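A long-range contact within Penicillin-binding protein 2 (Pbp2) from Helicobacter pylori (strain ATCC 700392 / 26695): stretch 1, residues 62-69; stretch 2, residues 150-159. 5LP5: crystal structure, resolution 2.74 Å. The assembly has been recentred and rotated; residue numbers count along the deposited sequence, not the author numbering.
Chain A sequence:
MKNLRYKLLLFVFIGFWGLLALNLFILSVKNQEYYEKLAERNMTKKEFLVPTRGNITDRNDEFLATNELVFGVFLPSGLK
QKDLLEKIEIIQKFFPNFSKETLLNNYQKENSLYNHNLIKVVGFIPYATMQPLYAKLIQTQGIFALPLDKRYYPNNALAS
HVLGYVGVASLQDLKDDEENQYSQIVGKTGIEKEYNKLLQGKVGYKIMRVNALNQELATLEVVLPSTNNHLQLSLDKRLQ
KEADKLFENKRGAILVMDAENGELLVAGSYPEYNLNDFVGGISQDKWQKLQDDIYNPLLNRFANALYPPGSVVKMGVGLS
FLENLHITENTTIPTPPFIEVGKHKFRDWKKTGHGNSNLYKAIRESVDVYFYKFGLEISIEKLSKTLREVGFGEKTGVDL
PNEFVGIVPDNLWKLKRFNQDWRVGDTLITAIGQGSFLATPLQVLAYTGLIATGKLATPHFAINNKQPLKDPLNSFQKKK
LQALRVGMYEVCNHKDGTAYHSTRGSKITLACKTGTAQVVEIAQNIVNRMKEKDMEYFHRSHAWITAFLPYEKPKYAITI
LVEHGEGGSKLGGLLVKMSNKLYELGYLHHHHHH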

ATOM      1  N   GLU A  62      -7.106  10.278  -9.738  1.00 43.90           N
ATOM      2  CA  GLU A  62      -6.985   8.861 -10.079  1.00 45.78           C
ATOM      3  C   GLU A  62      -5.685   8.304  -9.446  1.00 44.98           C
ATOM      4  O   GLU A  62      -4.709   9.031  -9.264  1.00 40.24           O
ATOM      5  CB  GLU A  62      -6.967   8.660 -11.602  1.00 47.26           C
ATOM      6  CG  GLU A  62      -8.208   9.130 -12.336  1.00 47.68           C
ATOM      7  CD  GLU A  62      -9.351   8.139 -12.292  1.00 49.89           C
ATOM      8  OE1 GLU A  62      -9.118   6.921 -12.349  1.00 49.26           O
ATOM      9  OE2 GLU A  62     -10.510   8.587 -12.221  1.00 56.67           O
ATOM     10  N   PHE A  63      -5.683   7.014  -9.113  1.00 47.06           N
ATOM     11  CA  PHE A  63      -4.492   6.340  -8.597  1.00 46.49           C
ATOM     12  C   PHE A  63      -3.496   5.967  -9.691  1.00 43.52           C
ATOM     13  O   PHE A  63      -3.828   5.246 -10.641  1.00 38.75           O
ATOM     14  CB  PHE A  63      -4.883   5.061  -7.861  1.00 49.25           C
ATOM     15  CG  PHE A  63      -5.555   5.307  -6.563  1.00 50.85           C
ATOM     16  CD1 PHE A  63      -6.919   5.268  -6.467  1.00 53.41           C
ATOM     17  CD2 PHE A  63      -4.815   5.595  -5.434  1.00 56.86           C
ATOM     18  CE1 PHE A  63      -7.547   5.508  -5.266  1.00 55.82           C
ATOM     19  CE2 PHE A  63      -5.433   5.838  -4.226  1.00 57.30           C
ATOM     20  CZ  PHE A  63      -6.800   5.791  -4.140  1.00 56.39           C
ATOM     21  N   LEU A  64      -2.265   6.434  -9.517  1.00 40.88           N
ATOM     22  CA  LEU A  64      -1.153   6.032 -10.364  1.00 42.40           C
ATOM     23  C   LEU A  64      -0.248   5.047  -9.639  1.00 44.97           C
ATOM     24  O   LEU A  64       0.235   4.072 -10.248  1.00 46.57           O
ATOM     25  CB  LEU A  64      -0.354   7.260 -10.796  1.00 40.50           C
ATOM     26  CG  LEU A  64      -1.133   8.247 -11.665  1.00 39.92           C
ATOM     27  CD1 LEU A  64      -0.411   9.580 -11.798  1.00 40.47           C
ATOM     28  CD2 LEU A  64      -1.413   7.635 -13.022  1.00 37.87           C
ATOM     29  N   ALA A  65      -0.037   5.322  -8.347  1.00 45.88           N
ATOM     30  CA  ALA A  65       0.810   4.510  -7.471  1.00 46.14           C
ATOM     31  C   ALA A  65       0.201   4.397  -6.081  1.00 44.75           C
ATOM     32  O   ALA A  65      -0.183   5.394  -5.460  1.00 47.05           O
ATOM     33  CB  ALA A  65       2.221   5.088  -7.364  1.00 44.27           C
ATOM     34  N   THR A  66       0.159   3.169  -5.584  1.00 43.14           N
ATOM     35  CA  THR A  66      -0.456   2.884  -4.316  1.00 42.43           C
ATOM     36  C   THR A  66       0.170   1.666  -3.633  1.00 43.27           C
ATOM     37  O   THR A  66       1.157   1.109  -4.110  1.00 42.38           O
ATOM     38  CB  THR A  66      -1.965   2.692  -4.509  1.00 42.79           C
ATOM     39  OG1 THR A  66      -2.590   2.726  -3.236  1.00 48.49           O
ATOM     40  CG2 THR A  66      -2.293   1.392  -5.217  1.00 41.78           C
ATOM     41  N   ASN A  67      -0.422   1.246  -2.514  1.00 43.67           N
ATOM     42  CA  ASN A  67       0.073   0.090  -1.742  1.00 41.97           C
ATOM     43  C   ASN A  67      -0.990  -1.022  -1.588  1.00 41.02           C
ATOM     44  O   ASN A  67      -2.166  -0.729  -1.470  1.00 44.07           O
ATOM     45  CB  ASN A  67       0.505   0.573  -0.367  1.00 40.02           C
ATOM     46  CG  ASN A  67       1.607   1.609  -0.423  1.00 38.08           C
ATOM     47  OD1 ASN A  67       2.491   1.551  -1.282  1.00 39.49           O
ATOM     48  ND2 ASN A  67       1.580   2.549   0.522  1.00 34.71           N
ATOM     49  N   GLU A  68      -0.563  -2.282  -1.595  1.00 41.16           N
ATOM     50  CA  GLU A  68      -1.469  -3.432  -1.426  1.00 44.30           C
ATOM     51  C   GLU A  68      -1.119  -4.209  -0.181  1.00 45.00           C
ATOM     52  O   GLU A  68       0.034  -4.583   0.021  1.00 46.95           O
ATOM     53  CB  GLU A  68      -1.420  -4.388  -2.609  1.00 45.10           C
ATOM     54  CG  GLU A  68      -2.380  -4.011  -3.714  1.00 50.62           C
ATOM     55  CD  GLU A  68      -2.570  -5.118  -4.736  1.00 56.47           C
ATOM     56  OE1 GLU A  68      -1.987  -6.215  -4.570  1.00 59.89           O
ATOM     57  OE2 GLU A  68      -3.333  -4.893  -5.698  1.00 64.60           O
ATOM     58  N   LEU A  69      -2.133  -4.438   0.646  1.00 41.37           N
ATOM     59  CA  LEU A  69      -1.953  -5.136   1.894  1.00 36.91           C
ATOM     60  C   LEU A  69      -1.823  -6.629   1.638  1.00 34.96           C
ATOM     61  O   LEU A  69      -2.713  -7.274   1.115  1.00 31.03           O
ATOM     62  CB  LEU A  69      -3.127  -4.839   2.807  1.00 36.78           C
ATOM     63  CG  LEU A  69      -3.053  -5.380   4.210  1.00 37.98           C
ATOM     64  CD1 LEU A  69      -1.723  -5.040   4.863  1.00 38.83           C
ATOM     65  CD2 LEU A  69      -4.213  -4.808   5.023  1.00 37.94           C
ATOM     66  N   LYS A 150       3.109  -3.926  -0.160  1.00 39.43           N
ATOM     67  CA  LYS A 150       3.759  -4.128  -1.437  1.00 39.37           C
ATOM     68  C   LYS A 150       3.296  -3.013  -2.355  1.00 39.02           C
ATOM     69  O   LYS A 150       2.111  -2.772  -2.458  1.00 43.62           O
ATOM     70  CB  LYS A 150       3.374  -5.495  -2.006  1.00 40.79           C
ATOM     71  CG  LYS A 150       3.139  -5.541  -3.494  1.00 41.24           C
ATOM     72  CD  LYS A 150       2.870  -6.974  -3.932  1.00 42.70           C
ATOM     73  CE  LYS A 150       1.707  -7.050  -4.898  1.00 41.99           C
ATOM     74  NZ  LYS A 150       1.715  -8.355  -5.581  1.00 44.87           N
ATOM     75  N   ARG A 151       4.210  -2.308  -3.000  1.00 37.79           N
ATOM     76  CA  ARG A 151       3.841  -1.209  -3.875  1.00 34.69           C
ATOM     77  C   ARG A 151       3.051  -1.775  -5.042  1.00 34.84           C
ATOM     78  O   ARG A 151       3.234  -2.933  -5.450  1.00 32.53           O
ATOM     79  CB  ARG A 151       5.093  -0.479  -4.374  1.00 35.26           C
ATOM     80  CG  ARG A 151       4.861   0.928  -4.929  1.00 34.86           C
ATOM     81  CD  ARG A 151       4.445   1.913  -3.834  1.00 34.38           C
ATOM     82  NE  ARG A 151       4.630   3.323  -4.215  1.00 33.26           N
ATOM     83  CZ  ARG A 151       4.062   4.357  -3.590  1.00 32.25           C
ATOM     84  NH1 ARG A 151       3.284   4.160  -2.533  1.00 32.41           N
ATOM     85  NH2 ARG A 151       4.268   5.599  -4.012  1.00 32.06           N
ATOM     86  N   TYR A 152       2.158  -0.952  -5.574  1.00 36.67           N
ATOM     87  CA  TYR A 152       1.282  -1.364  -6.671  1.00 36.48           C
ATOM     88  C   TYR A 152       0.958  -0.211  -7.622  1.00 35.46           C
ATOM     89  O   TYR A 152       0.496   0.844  -7.205  1.00 33.54           O
ATOM     90  CB  TYR A 152      -0.011  -1.955  -6.109  1.00 37.75           C
ATOM     91  CG  TYR A 152      -0.957  -2.469  -7.170  1.00 39.52           C
ATOM     92  CD1 TYR A 152      -0.641  -3.593  -7.943  1.00 43.07           C
ATOM     93  CD2 TYR A 152      -2.157  -1.826  -7.409  1.00 38.52           C
ATOM     94  CE1 TYR A 152      -1.502  -4.050  -8.928  1.00 42.70           C
ATOM     95  CE2 TYR A 152      -3.032  -2.283  -8.370  1.00 38.32           C
ATOM     96  CZ  TYR A 152      -2.706  -3.386  -9.129  1.00 40.18           C
ATOM     97  OH  TYR A 152      -3.590  -3.800 -10.095  1.00 39.56           O
ATOM     98  N   TYR A 153       1.188  -0.446  -8.908  1.00 37.30           N
ATOM     99  CA  TYR A 153       0.945   0.533  -9.963  1.00 36.27           C
ATOM    100  C   TYR A 153      -0.240   0.007 -10.772  1.00 37.79           C
ATOM    101  O   TYR A 153      -0.094  -0.899 -11.595  1.00 36.78           O
ATOM    102  CB  TYR A 153       2.217   0.728 -10.814  1.00 35.67           C
ATOM    103  CG  TYR A 153       3.412   1.121  -9.960  1.00 33.74           C
ATOM    104  CD1 TYR A 153       3.726   2.443  -9.748  1.00 32.44           C
ATOM    105  CD2 TYR A 153       4.193   0.156  -9.313  1.00 35.53           C
ATOM    106  CE1 TYR A 153       4.803   2.808  -8.943  1.00 32.68           C
ATOM    107  CE2 TYR A 153       5.266   0.513  -8.503  1.00 33.82           C
ATOM    108  CZ  TYR A 153       5.561   1.839  -8.324  1.00 32.93           C
ATOM    109  OH  TYR A 153       6.604   2.215  -7.531  1.00 34.18           O
ATOM    110  N   PRO A 154      -1.438   0.547 -10.501  1.00 39.58           N
ATOM    111  CA  PRO A 154      -2.664   0.050 -11.108  1.00 39.92           C
ATOM    112  C   PRO A 154      -2.614   0.032 -12.615  1.00 41.12           C
ATOM    113  O   PRO A 154      -3.071  -0.931 -13.233  1.00 46.54           O
ATOM    114  CB  PRO A 154      -3.741   1.033 -10.646  1.00 38.58           C
ATOM    115  CG  PRO A 154      -3.055   2.089  -9.889  1.00 39.85           C
ATOM    116  CD  PRO A 154      -1.700   1.608  -9.522  1.00 40.00           C
ATOM    117  N   ASN A 155      -2.046   1.067 -13.214  1.00 39.30           N
ATOM    118  CA  ASN A 155      -2.050   1.144 -14.677  1.00 37.71           C
ATOM    119  C   ASN A 155      -0.859   0.474 -15.354  1.00 37.23           C
ATOM    120  O   ASN A 155      -0.677   0.597 -16.556  1.00 40.66           O
ATOM    121  CB  ASN A 155      -2.163   2.596 -15.115  1.00 36.94           C
ATOM    122  CG  ASN A 155      -3.384   3.252 -14.554  1.00 34.92           C
ATOM    123  OD1 ASN A 155      -4.407   3.343 -15.214  1.00 37.55           O
ATOM    124  ND2 ASN A 155      -3.292   3.682 -13.327  1.00 36.46           N
ATOM    125  N   ASN A 156      -0.063  -0.247 -14.584  1.00 35.87           N
ATOM    126  CA  ASN A 156       1.082  -0.974 -15.113  1.00 34.90           C
ATOM    127  C   ASN A 156       2.165  -0.136 -15.782  1.00 33.32           C
ATOM    128  O   ASN A 156       3.032   0.396 -15.084  1.00 34.30           O
ATOM    129  CB  ASN A 156       0.606  -2.108 -16.016  1.00 34.80           C
ATOM    130  CG  ASN A 156      -0.064  -3.202 -15.225  1.00 34.92           C
ATOM    131  OD1 ASN A 156       0.573  -3.931 -14.467  1.00 37.43           O
ATOM    132  ND2 ASN A 156      -1.359  -3.276 -15.345  1.00 34.28           N
ATOM    133  N   ALA A 157       2.129  -0.033 -17.108  1.00 32.53           N
ATOM    134  CA  ALA A 157       3.184   0.656 -17.864  1.00 34.77           C
ATOM    135  C   ALA A 157       2.790   2.066 -18.275  1.00 35.27           C
ATOM    136  O   ALA A 157       3.491   2.726 -19.040  1.00 33.64           O
ATOM    137  CB  ALA A 157       3.591  -0.149 -19.093  1.00 36.11           C
ATOM    138  N   LEU A 158       1.671   2.540 -17.751  1.00 38.12           N
ATOM    139  CA  LEU A 158       1.265   3.902 -17.998  1.00 40.28           C
ATOM    140  C   LEU A 158       2.224   4.834 -17.285  1.00 39.97           C
ATOM    141  O   LEU A 158       2.397   4.730 -16.078  1.00 42.50           O
ATOM    142  CB  LEU A 158      -0.159   4.143 -17.508  1.00 40.20           C
ATOM    143  CG  LEU A 158      -0.689   5.522 -17.886  1.00 41.76           C
ATOM    144  CD1 LEU A 158      -0.958   5.581 -19.382  1.00 42.42           C
ATOM    145  CD2 LEU A 158      -1.948   5.828 -17.095  1.00 44.10           C
ATOM    146  N   ALA A 159       2.848   5.727 -18.049  1.00 40.30           N
ATOM    147  CA  ALA A 159       3.707   6.785 -17.499  1.00 39.16           C
ATOM    148  C   ALA A 159       4.844   6.204 -16.690  1.00 35.75           C
ATOM    149  O   ALA A 159       5.369   6.843 -15.781  1.00 34.56           O
ATOM    150  CB  ALA A 159       2.895   7.748 -16.640  1.00 39.72           C
TER

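The contact between these two stretches of Penicillin-binding protein 2 is a short antiparallel β-ladder between residues at least 82 apart in sequence, extended at one end by the packing of the corner in stretch 1 against a turn in stretch 2. It illustrates a general principle: backbone hydrogen bonds fix the register of two strands, and the register then decides which side chains meet.

The ladder has three rungs. Thr66 and Tyr152 form a hydrogen-bonded pair in which each residue serves the other twice, Thr66 N donating to Tyr152 O at 2.9 Å and Tyr152 N to Thr66 O at 2.7 Å. Glu68 and Lys150 repeat the pattern, with Glu68 N to Lys150 O at 2.9 Å and Lys150 N to Glu68 O at 3.1 Å. Between them lies the non-hydrogen-bonded pair Asn67 and Arg151, whose CA atoms approach to 4.5 Å, against 5.2 and 5.3 Å for the CA atoms of Thr66–Tyr152 and Glu68–Lys150. Here the backbones meet instead through CA-H...O contacts, from Arg151 CA to Thr66 O and from Asn67 CA to Lys150 O, both 3.6 Å.

Alternation along the strands sorts the side chains between two faces. Asn67 and Arg151 share one face, and the narrow pair gains a polar link: Arg151 NH1 donates to Asn67 OD1 at 3.0 Å, with a nearly straight angle of 168°. The acceptor sits near the guanidinium plane, where the N-H groups point, while Ala65 CB lies over one face of the same group.

Thr66, Glu68, Lys150 and Tyr152 occupy the other face. Thr66 CG2 meets the edge of the Tyr152 ring, 3.9 Å from Tyr152 CD2, whereas the carboxylate of Glu68 lies over one ring face, with Glu68 OE2 3.7 Å from Tyr152 CG. The charges of Glu68 and Lys150 attract only at longer range: Glu68 OE1 is 4.4 Å from Lys150 NZ, too far for a salt bridge.

Beyond the ladder, stretch 1 turns a corner at Leu64 and Ala65, and stretch 2 enters a type I turn from Tyr153 to Asn156, closed by Asn156 N to Tyr153 O at 3.1 Å. Pro154, which has no N-H to donate, contributes by packing: its CG lies 4.0 Å from Phe63 CB, and its CD 3.2 Å from Leu64 O. Ala65 CB packs 3.8 Å from Tyr153 CE1. Asn155 ND2 adds a weak hydrogen bond to Phe63 O at 3.2 Å, its 120° angle far from linear.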